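Long-range contacts in peptidoglycan-recognition protein-LC isoform LCa (Drosophila melanogaster, PDB 2F2L), which acts as a membrane-bound pattern-recognition receptor for bacterial peptidoglycan and activates the imd/Relish pathway of insect innate immunity, here represented by its extracellular domain: residues A[3-11]-A[40-51]; A[17-28]-A[79-88]. All coordinates share one frame; numbering follows the deposited sequence.

Interaction 1 (A[3-11]-A[40-51]); sequences VERQQWLAQ and QAICVLRVRLLQ. With MLD (glcnac(beta1-4)-murnac(1,6-anhydro)-L-ala-gamma-D-glu-meso-a2pm-D-ala), chain G.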
loop_
_atom_site.group_PDB
_atom_site.type_symbol
_atom_site.label_atom_id
_atom_site.label_comp_id
_atom_site.label_asym_id
_atom_site.label_seq_id
_atom_site.Cartn_x
_atom_site.Cartn_y
_atom_site.Cartn_z
ATOM N N VAL A 3 1.667 -6.461 -11.723
ATOM C CA VAL A 3 0.727 -5.828 -10.799
ATOM C C VAL A 3 1.261 -4.428 -10.525
ATOM O O VAL A 3 2.330 -4.260 -9.931
ATOM C CB VAL A 3 0.531 -6.646 -9.527
ATOM C CG1 VAL A 3 -0.467 -5.969 -8.588
ATOM C CG2 VAL A 3 0.043 -8.053 -9.895
ATOM N N GLU A 4 0.535 -3.439 -11.027
ATOM C CA GLU A 4 0.970 -2.062 -10.990
ATOM C C GLU A 4 0.853 -1.562 -9.557
ATOM O O GLU A 4 0.125 -2.120 -8.739
ATOM C CB GLU A 4 0.135 -1.180 -11.934
ATOM C CG GLU A 4 0.083 -1.620 -13.394
ATOM C CD GLU A 4 1.448 -1.580 -14.069
ATOM O OE1 GLU A 4 2.328 -0.759 -13.651
ATOM O OE2 GLU A 4 1.639 -2.381 -15.017
ATOM N N ARG A 5 1.601 -0.508 -9.271
ATOM C CA ARG A 5 1.640 0.110 -7.950
ATOM C C ARG A 5 0.240 0.375 -7.391
ATOM O O ARG A 5 -0.040 0.083 -6.227
ATOM C CB ARG A 5 2.406 1.414 -8.055
ATOM C CG ARG A 5 3.911 1.224 -8.082
ATOM C CD ARG A 5 4.606 2.536 -8.254
ATOM N NE ARG A 5 4.542 3.329 -7.036
ATOM C CZ ARG A 5 5.440 3.306 -6.053
ATOM N NH1 ARG A 5 6.497 2.508 -6.120
ATOM N NH2 ARG A 5 5.266 4.080 -4.988
ATOM N N GLN A 6 -0.627 0.945 -8.226
ATOM C CA GLN A 6 -1.998 1.253 -7.823
ATOM C C GLN A 6 -2.758 -0.003 -7.360
ATOM O O GLN A 6 -3.552 0.059 -6.401
ATOM C CB GLN A 6 -2.765 2.008 -8.935
ATOM C CG GLN A 6 -2.654 1.399 -10.369
ATOM C CD GLN A 6 -1.518 2.011 -11.256
ATOM O OE1 GLN A 6 -0.418 2.331 -10.772
ATOM N NE2 GLN A 6 -1.799 2.146 -12.571
ATOM N N GLN A 7 -2.502 -1.139 -8.021
ATOM C CA GLN A 7 -3.187 -2.373 -7.662
ATOM C C GLN A 7 -2.718 -2.901 -6.307
ATOM O O GLN A 7 -3.459 -3.648 -5.676
ATOM C CB GLN A 7 -2.991 -3.465 -8.706
ATOM C CG GLN A 7 -3.472 -3.142 -10.107
ATOM C CD GLN A 7 -3.050 -4.227 -11.117
ATOM O OE1 GLN A 7 -2.139 -4.021 -11.938
ATOM N NE2 GLN A 7 -3.703 -5.390 -11.041
ATOM N N TRP A 8 -1.511 -2.540 -5.853
ATOM C CA TRP A 8 -1.086 -2.962 -4.495
ATOM C C TRP A 8 -1.148 -1.841 -3.449
ATOM O O TRP A 8 -0.608 -1.946 -2.349
ATOM C CB TRP A 8 0.244 -3.743 -4.492
ATOM C CG TRP A 8 1.486 -3.066 -5.017
ATOM C CD1 TRP A 8 2.011 -3.184 -6.267
ATOM C CD2 TRP A 8 2.407 -2.255 -4.270
ATOM N NE1 TRP A 8 3.192 -2.475 -6.364
ATOM C CE2 TRP A 8 3.452 -1.887 -5.154
ATOM C CE3 TRP A 8 2.443 -1.786 -2.943
ATOM C CZ2 TRP A 8 4.526 -1.067 -4.747
ATOM C CZ3 TRP A 8 3.495 -0.979 -2.549
ATOM C CH2 TRP A 8 4.527 -0.633 -3.445
ATOM N N LEU A 9 -1.887 -0.788 -3.781
ATOM C CA LEU A 9 -2.181 0.277 -2.831
ATOM C C LEU A 9 -0.926 1.057 -2.451
ATOM O O LEU A 9 -0.831 1.609 -1.370
ATOM C CB LEU A 9 -2.885 -0.321 -1.601
ATOM C CG LEU A 9 -3.998 0.407 -0.872
ATOM C CD1 LEU A 9 -5.011 1.001 -1.848
ATOM C CD2 LEU A 9 -4.681 -0.552 0.096
ATOM N N ALA A 10 0.026 1.129 -3.383
ATOM C CA ALA A 10 1.267 1.831 -3.149
ATOM C C ALA A 10 1.049 3.275 -2.689
ATOM O O ALA A 10 0.266 4.028 -3.277
ATOM C CB ALA A 10 2.129 1.810 -4.417
ATOM N N GLN A 11 1.758 3.630 -1.629
ATOM C CA GLN A 11 1.904 5.008 -1.173
ATOM C C GLN A 11 2.753 5.751 -2.204
ATOM O O GLN A 11 3.737 5.201 -2.701
ATOM C CB GLN A 11 2.646 4.970 0.170
ATOM C CG GLN A 11 2.488 6.162 1.025
ATOM C CD GLN A 11 3.128 5.973 2.391
ATOM O OE1 GLN A 11 2.910 4.955 3.060
ATOM N NE2 GLN A 11 3.884 6.972 2.824
ATOM N N GLN A 40 -2.280 -13.613 -5.561
ATOM C CA GLN A 40 -2.160 -12.161 -5.736
ATOM C C GLN A 40 -2.595 -11.379 -4.492
ATOM O O GLN A 40 -1.934 -10.439 -4.095
ATOM C CB GLN A 40 -2.943 -11.684 -6.963
ATOM C CG GLN A 40 -2.791 -10.193 -7.233
ATOM C CD GLN A 40 -3.233 -9.793 -8.624
ATOM O OE1 GLN A 40 -3.018 -10.518 -9.584
ATOM N NE2 GLN A 40 -3.832 -8.621 -8.739
ATOM N N ALA A 41 -3.692 -11.784 -3.864
ATOM C CA ALA A 41 -4.197 -11.064 -2.691
ATOM C C ALA A 41 -3.195 -11.042 -1.525
ATOM O O ALA A 41 -3.040 -10.023 -0.834
ATOM C CB ALA A 41 -5.536 -11.656 -2.237
ATOM N N ILE A 42 -2.516 -12.163 -1.299
ATOM C CA ILE A 42 -1.536 -12.226 -0.215
ATOM C C ILE A 42 -0.231 -11.545 -0.619
ATOM O O ILE A 42 0.404 -10.888 0.204
ATOM C CB ILE A 42 -1.283 -13.672 0.245
ATOM C CG1 ILE A 42 -2.589 -14.324 0.736
ATOM C CG2 ILE A 42 -0.197 -13.712 1.319
ATOM C CD1 ILE A 42 -3.362 -13.542 1.793
ATOM N N CYS A 43 0.176 -11.694 -1.878
ATOM C CA CYS A 43 1.364 -10.986 -2.368
ATOM C C CYS A 43 1.197 -9.481 -2.250
ATOM O O CYS A 43 2.125 -8.789 -1.849
ATOM C CB CYS A 43 1.688 -11.364 -3.809
ATOM S SG CYS A 43 2.301 -13.073 -4.029
ATOM N N VAL A 44 0.017 -8.982 -2.601
ATOM C CA VAL A 44 -0.290 -7.574 -2.444
ATOM C C VAL A 44 -0.103 -7.134 -0.980
ATOM O O VAL A 44 0.478 -6.089 -0.733
ATOM C CB VAL A 44 -1.716 -7.226 -2.969
ATOM C CG1 VAL A 44 -2.253 -5.923 -2.354
ATOM C CG2 VAL A 44 -1.709 -7.120 -4.503
ATOM N N LEU A 45 -0.598 -7.936 -0.037
ATOM C CA LEU A 45 -0.388 -7.693 1.394
ATOM C C LEU A 45 1.093 -7.623 1.717
ATOM O O LEU A 45 1.561 -6.699 2.408
ATOM C CB LEU A 45 -1.035 -8.802 2.234
ATOM C CG LEU A 45 -1.032 -8.608 3.754
ATOM C CD1 LEU A 45 -1.762 -7.330 4.132
ATOM C CD2 LEU A 45 -1.668 -9.804 4.434
ATOM N N ARG A 46 1.849 -8.598 1.222
ATOM C CA ARG A 46 3.286 -8.611 1.480
ATOM C C ARG A 46 3.976 -7.349 0.955
ATOM O O ARG A 46 4.786 -6.744 1.670
ATOM C CB ARG A 46 3.968 -9.839 0.855
ATOM C CG ARG A 46 3.427 -11.182 1.304
ATOM C CD ARG A 46 3.513 -11.428 2.814
ATOM N NE ARG A 46 2.933 -12.744 3.098
ATOM C CZ ARG A 46 2.211 -13.064 4.169
ATOM N NH1 ARG A 46 1.944 -12.179 5.109
ATOM N NH2 ARG A 46 1.726 -14.289 4.274
ATOM N N VAL A 47 3.669 -6.970 -0.288
ATOM C CA VAL A 47 4.363 -5.855 -0.937
ATOM C C VAL A 47 4.011 -4.517 -0.265
ATOM O O VAL A 47 4.899 -3.705 -0.022
ATOM C CB VAL A 47 4.089 -5.776 -2.467
ATOM C CG1 VAL A 47 4.840 -4.588 -3.066
ATOM C CG2 VAL A 47 4.544 -7.053 -3.176
ATOM N N ARG A 48 2.728 -4.320 0.055
ATOM C CA ARG A 48 2.262 -3.073 0.665
ATOM C C ARG A 48 2.849 -2.921 2.068
ATOM O O ARG A 48 3.305 -1.832 2.434
ATOM C CB ARG A 48 0.714 -2.970 0.709
ATOM C CG ARG A 48 0.176 -1.591 1.205
ATOM C CD ARG A 48 0.912 -0.444 0.488
ATOM N NE ARG A 48 0.613 0.913 0.959
ATOM C CZ ARG A 48 1.324 1.556 1.875
ATOM N NH1 ARG A 48 2.325 0.977 2.476
ATOM N NH2 ARG A 48 0.995 2.777 2.235
ATOM N N LEU A 49 2.902 -4.017 2.825
ATOM C CA LEU A 49 3.529 -3.974 4.142
ATOM C C LEU A 49 5.051 -3.760 4.094
ATOM O O LEU A 49 5.603 -3.092 4.960
ATOM C CB LEU A 49 3.187 -5.223 4.946
ATOM C CG LEU A 49 1.698 -5.415 5.248
ATOM C CD1 LEU A 49 1.533 -6.588 6.217
ATOM C CD2 LEU A 49 1.067 -4.152 5.800
ATOM N N LEU A 50 5.727 -4.353 3.116
ATOM C CA LEU A 50 7.156 -4.065 2.884
ATOM C C LEU A 50 7.410 -2.599 2.561
ATOM O O LEU A 50 8.429 -2.041 2.975
ATOM C CB LEU A 50 7.720 -4.927 1.742
ATOM C CG LEU A 50 8.069 -6.361 2.137
ATOM C CD1 LEU A 50 8.093 -7.301 0.892
ATOM C CD2 LEU A 50 9.384 -6.383 2.855
ATOM N N GLN A 51 6.500 -1.984 1.800
ATOM C CA GLN A 51 6.653 -0.577 1.463
ATOM C C GLN A 51 6.631 0.260 2.722
ATOM O O GLN A 51 7.451 1.123 2.897
ATOM C CB GLN A 51 5.584 -0.060 0.501
ATOM C CG GLN A 51 5.903 1.371 0.046
ATOM C CD GLN A 51 4.808 2.030 -0.730
ATOM O OE1 GLN A 51 3.615 1.826 -0.457
ATOM N NE2 GLN A 51 5.202 2.896 -1.680
HETATM C CAA MLD G . 1.333 6.325 6.070
HETATM C CAB MLD G . 0.599 5.467 7.089
HETATM O OAC MLD G . -0.462 5.842 7.571
HETATM N N2 MLD G . 1.198 4.317 7.384
HETATM C C2 MLD G . 0.694 3.357 8.360
HETATM C C3 MLD G . 1.846 3.056 9.323
HETATM O O3 MLD G . 2.315 4.235 10.006
HETATM C C4 MLD G . 1.470 1.937 10.289
HETATM O O4 MLD G . 2.643 1.595 11.005
HETATM C C5 MLD G . 0.993 0.716 9.495
HETATM C C6 MLD G . 0.458 -0.461 10.331
HETATM O O6 MLD G . 0.278 -1.603 9.443
HETATM O O5 MLD G . -0.120 1.127 8.706
HETATM C C1 MLD G . 0.249 2.076 7.679
HETATM O O1 MLD G . -0.888 2.354 6.903
HETATM C CA4 MLD G . -1.243 1.241 6.048
HETATM C CA5 MLD G . -0.350 1.013 4.829
HETATM O OA5 MLD G . -1.051 1.114 3.544
HETATM C CA6 MLD G . -0.118 -0.456 4.919
HETATM O OA6 MLD G . -1.276 -1.022 4.339
HETATM C CA1 MLD G . -2.012 0.055 3.686
HETATM C CA2 MLD G . -3.144 0.496 4.628
HETATM N NAD MLD G . -4.261 1.055 3.836
HETATM C CAE MLD G . -5.497 0.597 3.918
HETATM C CAF MLD G . -6.486 1.300 3.010
HETATM O OAG MLD G . -5.854 -0.310 4.671
HETATM C CA3 MLD G . -2.663 1.563 5.609
HETATM O OAH MLD G . -3.509 1.629 6.811
HETATM C CAI MLD G . -4.483 2.700 6.796
HETATM C CAJ MLD G . -3.952 3.976 7.407
HETATM C CAL MLD G . -5.727 2.260 7.596
HETATM O OAM MLD G . -6.622 3.084 7.741
HETATM N N MLD G . -5.784 1.017 8.075
HETATM C CA MLD G . -6.930 0.476 8.817
HETATM C CB MLD G . -7.866 -0.122 7.761
HETATM C C MLD G . -6.398 -0.658 9.712
HETATM O O MLD G . -5.712 -1.561 9.225
HETATM N NAN MLD G . -6.714 -0.543 10.999
HETATM C CAO MLD G . -6.326 -1.491 12.057
HETATM C CAP MLD G . -5.736 -0.744 13.297
HETATM O OBA MLD G . -5.750 -1.375 14.357
HETATM O OAQ MLD G . -5.320 0.435 13.191
HETATM C CBB MLD G . -7.580 -2.182 12.583
HETATM C CBC MLD G . -8.247 -3.133 11.605
HETATM C CBD MLD G . -9.436 -3.813 12.309
HETATM O OBE MLD G . -10.012 -3.280 13.258
HETATM N NBF MLD G . -9.776 -4.988 11.826
HETATM C CBG MLD G . -10.889 -5.768 12.382
HETATM C CBH MLD G . -10.526 -6.257 13.799
HETATM O OBI MLD G . -9.418 -6.732 14.043
HETATM N NBJ MLD G . -11.477 -6.084 14.716
HETATM C CBK MLD G . -11.347 -6.503 16.129
HETATM C CBL MLD G . -12.512 -7.442 16.459
HETATM C CBM MLD G . -11.378 -5.332 17.135
HETATM O OBO MLD G . -11.964 -4.270 16.799
HETATM O OBN MLD G . -10.822 -5.544 18.242
HETATM C CBP MLD G . -11.195 -6.933 11.426
HETATM C CBQ MLD G . -12.569 -7.567 11.710
HETATM C CBR MLD G . -12.920 -8.618 10.654
HETATM C CBS MLD G . -14.424 -8.878 10.542
HETATM C CBT MLD G . -15.098 -7.682 9.856
HETATM O OBV MLD G . -14.908 -7.561 8.634
HETATM O OBU MLD G . -15.791 -6.922 10.562
HETATM N NBW MLD G . -14.994 -9.077 11.880
#

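Interaction 2 (A[17-28]-A[79-88]); sequences IPDLELPVGLVI and RGWNKMGAHM. With SO4 (sulfate ion), chain E.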
loop_
_atom_site.group_PDB
_atom_site.type_symbol
_atom_site.label_atom_id
_atom_site.label_comp_id
_atom_site.label_asym_id
_atom_site.label_seq_id
_atom_site.Cartn_x
_atom_site.Cartn_y
_atom_site.Cartn_z
ATOM N N ILE A 17 12.673 10.783 -6.850
ATOM C CA ILE A 17 13.659 9.705 -6.865
ATOM C C ILE A 17 14.505 9.852 -8.127
ATOM O O ILE A 17 13.975 10.180 -9.186
ATOM C CB ILE A 17 12.940 8.343 -6.781
ATOM C CG1 ILE A 17 12.372 8.197 -5.356
ATOM C CG2 ILE A 17 13.899 7.184 -7.097
ATOM C CD1 ILE A 17 11.544 6.978 -5.132
ATOM N N PRO A 18 15.825 9.654 -8.025
ATOM C CA PRO A 18 16.645 9.889 -9.223
ATOM C C PRO A 18 16.427 8.826 -10.303
ATOM O O PRO A 18 16.123 7.685 -9.987
ATOM C CB PRO A 18 18.082 9.808 -8.692
ATOM C CG PRO A 18 17.958 9.855 -7.192
ATOM C CD PRO A 18 16.657 9.217 -6.891
ATOM N N ASP A 19 16.562 9.225 -11.560
ATOM C CA ASP A 19 16.523 8.293 -12.677
ATOM C C ASP A 19 17.822 7.505 -12.756
ATOM O O ASP A 19 18.899 8.033 -12.495
ATOM C CB ASP A 19 16.366 9.035 -13.999
ATOM C CG ASP A 19 15.057 9.791 -14.113
ATOM O OD1 ASP A 19 14.012 9.292 -13.655
ATOM O OD2 ASP A 19 15.089 10.883 -14.716
ATOM N N LEU A 20 17.716 6.249 -13.159
ATOM C CA LEU A 20 18.883 5.490 -13.623
ATOM C C LEU A 20 19.397 5.940 -14.993
ATOM O O LEU A 20 18.609 6.292 -15.874
ATOM C CB LEU A 20 18.514 4.022 -13.755
ATOM C CG LEU A 20 18.357 3.206 -12.489
ATOM C CD1 LEU A 20 17.749 1.857 -12.868
ATOM C CD2 LEU A 20 19.703 3.038 -11.818
ATOM N N GLU A 21 20.717 5.892 -15.175
ATOM C CA GLU A 21 21.305 5.899 -16.514
ATOM C C GLU A 21 21.098 4.507 -17.109
ATOM O O GLU A 21 21.556 3.508 -16.540
ATOM C CB GLU A 21 22.801 6.207 -16.477
ATOM C CG GLU A 21 23.175 7.511 -15.794
ATOM C CD GLU A 21 22.615 8.729 -16.498
ATOM O OE1 GLU A 21 22.637 8.751 -17.749
ATOM O OE2 GLU A 21 22.166 9.666 -15.794
ATOM N N LEU A 22 20.408 4.435 -18.237
ATOM C CA LEU A 22 20.077 3.148 -18.853
ATOM C C LEU A 22 20.878 2.941 -20.144
ATOM O O LEU A 22 21.292 3.897 -20.761
ATOM C CB LEU A 22 18.576 3.079 -19.159
ATOM C CG LEU A 22 17.626 3.268 -17.972
ATOM C CD1 LEU A 22 16.205 3.448 -18.466
ATOM C CD2 LEU A 22 17.700 2.101 -16.988
ATOM N N PRO A 23 21.074 1.679 -20.563
ATOM C CA PRO A 23 20.665 0.452 -19.892
ATOM C C PRO A 23 21.623 0.107 -18.771
ATOM O O PRO A 23 22.773 0.557 -18.801
ATOM C CB PRO A 23 20.754 -0.599 -21.009
ATOM C CG PRO A 23 21.839 -0.117 -21.875
ATOM C CD PRO A 23 21.758 1.397 -21.838
ATOM N N VAL A 24 21.161 -0.674 -17.796
ATOM C CA VAL A 24 22.050 -1.192 -16.745
ATOM C C VAL A 24 22.737 -2.478 -17.197
ATOM O O VAL A 24 22.174 -3.264 -17.978
ATOM C CB VAL A 24 21.322 -1.432 -15.370
ATOM C CG1 VAL A 24 20.661 -0.138 -14.872
ATOM C CG2 VAL A 24 20.330 -2.582 -15.421
ATOM N N GLY A 25 23.949 -2.693 -16.699
ATOM C CA GLY A 25 24.701 -3.915 -16.989
ATOM C C GLY A 25 24.591 -4.944 -15.878
ATOM O O GLY A 25 25.148 -6.042 -15.972
ATOM N N LEU A 26 23.848 -4.597 -14.833
ATOM C CA LEU A 26 23.789 -5.418 -13.627
ATOM C C LEU A 26 22.368 -5.518 -13.060
ATOM O O LEU A 26 21.689 -4.504 -12.867
ATOM C CB LEU A 26 24.717 -4.825 -12.577
ATOM C CG LEU A 26 24.839 -5.564 -11.244
ATOM C CD1 LEU A 26 25.442 -6.931 -11.447
ATOM C CD2 LEU A 26 25.686 -4.743 -10.286
ATOM N N VAL A 27 21.933 -6.740 -12.789
ATOM C CA VAL A 27 20.652 -7.004 -12.136
ATOM C C VAL A 27 20.941 -7.805 -10.874
ATOM O O VAL A 27 21.689 -8.794 -10.925
ATOM C CB VAL A 27 19.681 -7.774 -13.070
ATOM C CG1 VAL A 27 18.337 -8.035 -12.381
ATOM C CG2 VAL A 27 19.477 -7.001 -14.343
ATOM N N ILE A 28 20.373 -7.382 -9.741
ATOM C CA ILE A 28 20.694 -7.964 -8.430
ATOM C C ILE A 28 19.477 -8.631 -7.798
ATOM O O ILE A 28 18.383 -8.025 -7.704
ATOM C CB ILE A 28 21.236 -6.887 -7.463
ATOM C CG1 ILE A 28 22.547 -6.303 -8.004
ATOM C CG2 ILE A 28 21.498 -7.468 -6.080
ATOM C CD1 ILE A 28 22.919 -4.974 -7.381
ATOM N N ARG A 79 9.843 0.426 -7.838
ATOM C CA ARG A 79 10.258 1.688 -8.448
ATOM C C ARG A 79 10.276 1.631 -9.976
ATOM O O ARG A 79 10.450 2.657 -10.641
ATOM C CB ARG A 79 11.637 2.081 -7.949
ATOM C CG ARG A 79 11.711 2.177 -6.446
ATOM C CD ARG A 79 12.948 2.917 -5.976
ATOM N NE ARG A 79 12.968 2.980 -4.514
ATOM C CZ ARG A 79 13.787 3.731 -3.787
ATOM N NH1 ARG A 79 14.703 4.500 -4.366
ATOM N NH2 ARG A 79 13.679 3.720 -2.461
ATOM N N GLY A 80 10.147 0.433 -10.537
ATOM C CA GLY A 80 10.080 0.273 -11.984
ATOM C C GLY A 80 11.424 0.297 -12.682
ATOM O O GLY A 80 12.478 0.248 -12.044
ATOM N N TRP A 81 11.361 0.374 -14.014
ATOM C CA TRP A 81 12.525 0.282 -14.894
ATOM C C TRP A 81 13.435 1.489 -14.828
ATOM O O TRP A 81 14.633 1.369 -15.055
ATOM C CB TRP A 81 12.088 0.133 -16.359
ATOM C CG TRP A 81 11.413 -1.143 -16.692
ATOM C CD1 TRP A 81 10.134 -1.299 -17.138
ATOM C CD2 TRP A 81 11.983 -2.458 -16.624
ATOM N NE1 TRP A 81 9.867 -2.631 -17.342
ATOM C CE2 TRP A 81 10.988 -3.365 -17.040
ATOM C CE3 TRP A 81 13.241 -2.954 -16.256
ATOM C CZ2 TRP A 81 11.210 -4.747 -17.098
ATOM C CZ3 TRP A 81 13.465 -4.326 -16.319
ATOM C CH2 TRP A 81 12.455 -5.206 -16.734
ATOM N N ASN A 82 12.866 2.659 -14.553
ATOM C CA ASN A 82 13.564 3.902 -14.833
ATOM C C ASN A 82 14.115 4.620 -13.634
ATOM O O ASN A 82 14.856 5.570 -13.802
ATOM C CB ASN A 82 12.642 4.846 -15.587
ATOM C CG ASN A 82 12.155 4.261 -16.881
ATOM O OD1 ASN A 82 12.886 3.551 -17.576
ATOM N ND2 ASN A 82 10.912 4.564 -17.224
ATOM N N LYS A 83 13.753 4.180 -12.429
ATOM C CA LYS A 83 14.151 4.872 -11.200
ATOM C C LYS A 83 15.169 4.069 -10.390
ATOM O O LYS A 83 15.105 2.843 -10.323
ATOM C CB LYS A 83 12.919 5.179 -10.337
ATOM C CG LYS A 83 11.974 6.224 -10.923
ATOM C CD LYS A 83 12.639 7.592 -11.009
ATOM C CE LYS A 83 11.646 8.701 -11.322
ATOM N NZ LYS A 83 12.354 10.010 -11.458
ATOM N N MET A 84 16.106 4.787 -9.776
ATOM C CA MET A 84 17.136 4.178 -8.953
ATOM C C MET A 84 16.523 3.536 -7.682
ATOM O O MET A 84 15.697 4.148 -6.984
ATOM C CB MET A 84 18.141 5.257 -8.581
ATOM C CG MET A 84 19.457 4.771 -8.063
ATOM S SD MET A 84 20.581 6.168 -7.800
ATOM C CE MET A 84 19.992 6.751 -6.240
ATOM N N GLY A 85 16.890 2.285 -7.432
ATOM C CA GLY A 85 16.496 1.588 -6.235
ATOM C C GLY A 85 17.383 1.950 -5.067
ATOM O O GLY A 85 18.290 2.778 -5.187
ATOM N N ALA A 86 17.095 1.334 -3.922
ATOM C CA ALA A 86 17.837 1.580 -2.691
ATOM C C ALA A 86 18.179 0.248 -2.005
ATOM O O ALA A 86 18.317 0.156 -0.787
ATOM C CB ALA A 86 17.024 2.468 -1.780
ATOM N N HIS A 87 18.365 -0.768 -2.830
ATOM C CA HIS A 87 18.501 -2.139 -2.373
ATOM C C HIS A 87 19.853 -2.440 -1.713
ATOM O O HIS A 87 19.887 -3.138 -0.716
ATOM C CB HIS A 87 18.195 -3.113 -3.525
ATOM C CG HIS A 87 18.866 -2.762 -4.814
ATOM N ND1 HIS A 87 18.401 -1.766 -5.650
ATOM C CD2 HIS A 87 19.980 -3.259 -5.401
ATOM C CE1 HIS A 87 19.197 -1.677 -6.703
ATOM N NE2 HIS A 87 20.163 -2.571 -6.576
ATOM N N MET A 88 20.957 -1.921 -2.239
ATOM C CA MET A 88 22.282 -2.177 -1.635
ATOM C C MET A 88 22.721 -1.160 -0.564
ATOM O O MET A 88 23.731 -1.383 0.132
ATOM C CB MET A 88 23.358 -2.236 -2.723
ATOM C CG MET A 88 23.079 -3.238 -3.826
ATOM S SD MET A 88 22.794 -4.916 -3.230
ATOM C CE MET A 88 24.496 -5.344 -2.875
HETATM S S SO4 E . 11.961 13.056 -14.174
HETATM O O1 SO4 E . 13.396 12.960 -14.431
HETATM O O2 SO4 E . 11.582 12.214 -13.037
HETATM O O3 SO4 E . 11.219 12.631 -15.357
HETATM O O4 SO4 E . 11.626 14.442 -13.858
HETATM O O HOH W 1 10.610 10.932 -8.744
HETATM O O HOH W 2 16.059 6.527 -16.224
#

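Interaction 1 (A[3-11]-A[40-51])
Trp8 lies with one face against helix 40-57, and the Val47 side chain crosses that of Trp8 at about a right angle: Val47 CG1 sits 3.5 Å from the centroid of the six-membered ring of Trp8, only 9° off the ring normal, a CH-pi contact. The branched valine is short enough to put a methyl over the ring centre. CG of Trp8 lies between its own backbone N and carbonyl carbon (chi1 60°), which brings the indole down along the helix; Ala10 CB and Arg5 O lie over the opposite face, toward its rim, and NE1 bonds to Val77 O. Val44 CG2 packs on Trp8 CB at 3.9 Å.

Toward the ligand the contact turns polar. Gln51, extended and with its amide plane 65° from the indole, grips the Gln11 backbone twice: OE1 accepts from Gln11 N on a lone pair at 2.8 Å, while NE2 donates to Gln11 O at 2.9 Å and also to Asp62. The bend of Arg48 at chi2 turns its guanidinium toward the 3-11 loop: NE meets Leu9 O at 2.8 Å from above the carbonyl plane, and NH2 uses an in-plane lone pair of Gln11 OE1 at 3.0 Å. The anhydro-muramyl sugar lies over one guanidinium face and Gln51 OE1 over the other, toward the rim; NH2 also bonds to Ala34 O of the LCx chain.

These bonds fix Arg48 in the muropeptide pocket of this PGRP (amidase-2 type) domain, lined by Leu9, Gln11, Arg48 and Leu49 together with the LCx chain.

Interaction 2 (A[17-28]-A[79-88])
Lys83 reaches across to residues 17-19, its first side-chain carbon already in contact: CB lies 3.9 Å from Ile17 CG2. The chain bends at chi2 (-65°) and then runs extended, which carries CD and CE alongside the Ile17 carbonyl and the Asp19 carboxylate. At the tip NZ donates to Ile17 O at 2.8 Å and forms a salt bridge with Asp19 OD1, also at 2.8 Å, meeting that oxygen from above the carboxylate plane. NZ also donates to a sulfate oxygen, probably from the crystallisation liquor, and has a weak bond to a water that is held more firmly by Ile17 N. Lysine suits this place because its long chain carries the ammonium past Ile17 to a carbonyl and a carboxylate that it can satisfy together.

Next to this cluster the backbones form a single antiparallel bridge, with Asp19 and Lys83 as its non-hydrogen-bonded pair. Met84 N points almost straight at Pro18 O, 2.9 Å away with an angle of 177° at the hydrogen, and Leu20 N donates to Asn82 O at 3.0 Å. A second water joins Leu20 O to Asn82 O. Flanking the bridge, the flexible Met84 lays its CE against Pro18 CG at 3.8 Å, and Leu20 crosses Met84 at about a right angle. Arg79 NH1 donates to Met84 O, while Ile17 CD1 lies over a face of the guanidinium.

Farther on, Ile28 CD1 touches the edge of the His87 ring at NE2, 3.7 Å away; that nitrogen bonds to Ser97 OG. This is structural packing: directional polar bonds pin the chain before strand 24-31 to the loop before helix 91-94, and apolar packing of Ile28 on His87 and Met88 carries the join onto the strand itself.

From the N terminus, the chain leaves edge strand 2-3, runs through 3-11 and on into 17-28, which ends in strand 24-31, and then enters helix 40-57. Interaction 1 closes the first loop there, laying the N-terminal turn on the helix. Interaction 2 closes a longer one, when the chain returns after strand 75-77 and residues 79-88 meet 17-28. The segments alternate along the sequence, so the two loops cross rather than nest. Their centres lie about 20 Å apart, yet the Arg5 side chain touches the backbone of Arg79, and Asp62 bonds to both arginines. Together they tie the ligand-facing helix, the N-terminal region and the loop before helix 91-94 to one another.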